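Local coordinates for protein serine-threonine phosphatase 2C (Toxoplasma gondii, PDB 2I44) that probably removes phosphate from serine and threonine residues of proteins, as a metal-dependent phosphatase of the PP2C family, and binds calcium ions, at residues A[5-13]-A[72-80]. Sequence-based numbering, arbitrary orientation.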
loop_
_atom_site.group_PDB
_atom_site.type_symbol
_atom_site.label_atom_id
_atom_site.label_comp_id
_atom_site.label_asym_id
_atom_site.label_seq_id
_atom_site.Cartn_x
_atom_site.Cartn_y
_atom_site.Cartn_z
ATOM N N ASP A 5 15.707 -3.734 18.375
ATOM C CA ASP A 5 16.187 -4.124 17.019
ATOM C C ASP A 5 15.314 -3.535 15.906
ATOM O O ASP A 5 15.794 -3.272 14.801
ATOM C CB ASP A 5 16.219 -5.647 16.895
ATOM C CG ASP A 5 16.911 -6.109 15.628
ATOM O OD1 ASP A 5 18.057 -5.670 15.387
ATOM O OD2 ASP A 5 16.316 -6.912 14.876
ATOM N N VAL A 6 14.033 -3.334 16.193
ATOM C CA VAL A 6 13.118 -2.760 15.212
ATOM C C VAL A 6 12.828 -1.314 15.607
ATOM O O VAL A 6 12.452 -1.041 16.745
ATOM C CB VAL A 6 11.772 -3.539 15.163
ATOM C CG1 VAL A 6 10.818 -2.873 14.180
ATOM C CG2 VAL A 6 12.013 -4.978 14.763
ATOM N N PRO A 7 12.993 -0.370 14.668
ATOM C CA PRO A 7 12.733 1.045 14.959
ATOM C C PRO A 7 11.257 1.280 15.280
ATOM O O PRO A 7 10.375 0.605 14.739
ATOM C CB PRO A 7 13.149 1.748 13.672
ATOM C CG PRO A 7 14.165 0.810 13.077
ATOM C CD PRO A 7 13.534 -0.531 13.310
ATOM N N PRO A 8 10.970 2.240 16.167
ATOM C CA PRO A 8 9.583 2.532 16.532
ATOM C C PRO A 8 8.693 2.822 15.323
ATOM O O PRO A 8 9.113 3.490 14.377
ATOM C CB PRO A 8 9.719 3.731 17.474
ATOM C CG PRO A 8 11.003 4.374 17.035
ATOM C CD PRO A 8 11.893 3.190 16.805
ATOM N N THR A 9 7.472 2.297 15.356
ATOM C CA THR A 9 6.515 2.498 14.280
ATOM C C THR A 9 5.212 3.075 14.817
ATOM O O THR A 9 4.888 2.925 15.996
ATOM C CB THR A 9 6.202 1.168 13.532
ATOM O OG1 THR A 9 5.820 0.158 14.474
ATOM C CG2 THR A 9 7.414 0.694 12.748
ATOM N N ILE A 10 4.468 3.742 13.943
ATOM C CA ILE A 10 3.196 4.328 14.326
ATOM C C ILE A 10 2.057 3.601 13.618
ATOM O O ILE A 10 2.154 3.285 12.430
ATOM C CB ILE A 10 3.176 5.834 13.992
ATOM C CG1 ILE A 10 4.245 6.542 14.834
ATOM C CG2 ILE A 10 1.793 6.422 14.273
ATOM C CD1 ILE A 10 4.525 7.973 14.437
ATOM N N HIS A 11 0.983 3.329 14.354
ATOM C CA HIS A 11 -0.167 2.623 13.797
ATOM C C HIS A 11 -1.497 3.248 14.212
ATOM O O HIS A 11 -2.548 2.616 14.106
ATOM C CB HIS A 11 -0.142 1.160 14.234
ATOM C CG HIS A 11 1.115 0.437 13.863
ATOM N ND1 HIS A 11 1.420 0.090 12.564
ATOM C CD2 HIS A 11 2.143 -0.008 14.623
ATOM C CE1 HIS A 11 2.581 -0.539 12.543
ATOM N NE2 HIS A 11 3.041 -0.612 13.778
ATOM N N VAL A 12 -1.452 4.490 14.675
ATOM C CA VAL A 12 -2.660 5.191 15.098
ATOM C C VAL A 12 -2.730 6.504 14.347
ATOM O O VAL A 12 -1.723 6.962 13.818
ATOM C CB VAL A 12 -2.637 5.506 16.619
ATOM C CG1 VAL A 12 -2.697 4.224 17.420
ATOM C CG2 VAL A 12 -1.375 6.304 16.971
ATOM N N PRO A 13 -3.923 7.122 14.283
ATOM C CA PRO A 13 -4.078 8.402 13.583
ATOM C C PRO A 13 -2.981 9.367 14.022
ATOM O O PRO A 13 -2.668 9.470 15.206
ATOM C CB PRO A 13 -5.468 8.860 14.012
ATOM C CG PRO A 13 -6.210 7.562 14.112
ATOM C CD PRO A 13 -5.216 6.657 14.820
ATOM N N LYS A 72 0.837 -5.418 8.982
ATOM C CA LYS A 72 1.326 -4.086 9.317
ATOM C C LYS A 72 2.506 -4.107 10.286
ATOM O O LYS A 72 3.316 -3.185 10.295
ATOM C CB LYS A 72 0.211 -3.236 9.931
ATOM C CG LYS A 72 0.088 -3.417 11.425
ATOM C CD LYS A 72 -1.028 -2.601 12.010
ATOM C CE LYS A 72 -1.096 -2.821 13.513
ATOM N NZ LYS A 72 -2.252 -2.115 14.108
ATOM N N ASP A 73 2.588 -5.146 11.111
ATOM C CA ASP A 73 3.668 -5.263 12.084
ATOM C C ASP A 73 4.793 -6.146 11.554
ATOM O O ASP A 73 5.813 -6.327 12.215
ATOM C CB ASP A 73 3.147 -5.853 13.408
ATOM C CG ASP A 73 1.953 -5.087 13.977
ATOM O OD1 ASP A 73 2.038 -3.850 14.145
ATOM O OD2 ASP A 73 0.926 -5.733 14.269
ATOM N N LEU A 74 4.610 -6.695 10.359
ATOM C CA LEU A 74 5.624 -7.561 9.773
ATOM C C LEU A 74 6.526 -6.893 8.742
ATOM O O LEU A 74 7.670 -7.308 8.552
ATOM C CB LEU A 74 4.960 -8.777 9.121
ATOM C CG LEU A 74 4.087 -9.677 10.002
ATOM C CD1 LEU A 74 3.502 -10.808 9.150
ATOM C CD2 LEU A 74 4.915 -10.245 11.152
ATOM N N VAL A 75 6.018 -5.863 8.071
ATOM C CA VAL A 75 6.784 -5.189 7.029
ATOM C C VAL A 75 8.102 -4.536 7.430
ATOM O O VAL A 75 9.113 -4.748 6.766
ATOM C CB VAL A 75 5.919 -4.138 6.278
ATOM C CG1 VAL A 75 4.852 -4.850 5.460
ATOM C CG2 VAL A 75 5.272 -3.179 7.263
ATOM N N VAL A 76 8.118 -3.745 8.497
ATOM C CA VAL A 76 9.370 -3.112 8.882
ATOM C C VAL A 76 10.397 -4.154 9.346
ATOM O O VAL A 76 11.548 -4.142 8.891
ATOM C CB VAL A 76 9.142 -2.010 9.950
ATOM C CG1 VAL A 76 10.469 -1.492 10.473
ATOM C CG2 VAL A 76 8.373 -0.852 9.321
ATOM N N PRO A 77 9.999 -5.084 10.234
ATOM C CA PRO A 77 10.972 -6.090 10.680
ATOM C C PRO A 77 11.530 -6.908 9.510
ATOM O O PRO A 77 12.741 -7.132 9.419
ATOM C CB PRO A 77 10.162 -6.939 11.655
ATOM C CG PRO A 77 9.212 -5.933 12.241
ATOM C CD PRO A 77 8.753 -5.183 11.013
ATOM N N GLN A 78 10.657 -7.345 8.610
ATOM C CA GLN A 78 11.103 -8.124 7.462
ATOM C C GLN A 78 11.989 -7.291 6.538
ATOM O O GLN A 78 12.968 -7.790 5.982
ATOM C CB GLN A 78 9.901 -8.655 6.674
ATOM C CG GLN A 78 9.176 -9.825 7.326
ATOM C CD GLN A 78 10.044 -11.075 7.436
ATOM O OE1 GLN A 78 11.093 -11.178 6.802
ATOM N NE2 GLN A 78 9.595 -12.038 8.232
ATOM N N LEU A 79 11.641 -6.018 6.371
ATOM C CA LEU A 79 12.414 -5.136 5.506
ATOM C C LEU A 79 13.865 -5.029 5.956
ATOM O O LEU A 79 14.782 -5.309 5.186
ATOM C CB LEU A 79 11.797 -3.732 5.477
ATOM C CG LEU A 79 12.632 -2.657 4.775
ATOM C CD1 LEU A 79 12.777 -3.005 3.299
ATOM C CD2 LEU A 79 11.965 -1.301 4.931
ATOM N N ILE A 80 14.070 -4.636 7.207
ATOM C CA ILE A 80 15.416 -4.463 7.715
ATOM C C ILE A 80 16.189 -5.760 7.978
ATOM O O ILE A 80 17.393 -5.720 8.212
ATOM C CB ILE A 80 15.415 -3.572 8.983
ATOM C CG1 ILE A 80 14.672 -4.262 10.119
ATOM C CG2 ILE A 80 14.751 -2.231 8.667
ATOM C CD1 ILE A 80 14.560 -3.401 11.366
#
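V6 and H11 face P77 and K72 where the extended N-terminal segment 5-13 runs antiparallel to the kinked helical segment 72-80, with CA atoms 6.0 Å apart at V6 and P77 and 8.2 Å apart at H11 and K72. The loop, leading to strand 14-15, thus passes over helix 66-80 at the surface of the PP2C fold; V75 and V76 of this helix pack on F55 of strand 53-62. Near the chain start the contact is aliphatic. Both methyls of V6 touch CG of P77, and CG1 also reaches CG1 of V76, at 4.0 Å. CD1 of I80, beside the D5 carbonyl, touches ring carbon CD of P7, 3.6 Å away, and V76 turns CG2 to CG2 of T9.

Farther along, the lysine chain of K72, fully extended beyond CG, lies along one face of the H11 ring, CE 4.2 Å from the centroid and displaced toward the rim, a CH-pi contact. D73 OD1 sits over the rim of that same face, its carboxylate nearly perpendicular to the ring; 3.4 Å from H11 NE2, it approaches at too poor an angle to bond. NE2 instead makes a weak hydrogen bond to T9 OG1, and ND1 bonds the F40 carbonyl on strand 38-43, which probably limits the ring's rotation.

Attachment to the helix therefore rests on aliphatic and CH-pi contacts, whereas backbone hydrogen bonds of I10 with L42 tie the loop to the neighbouring strand.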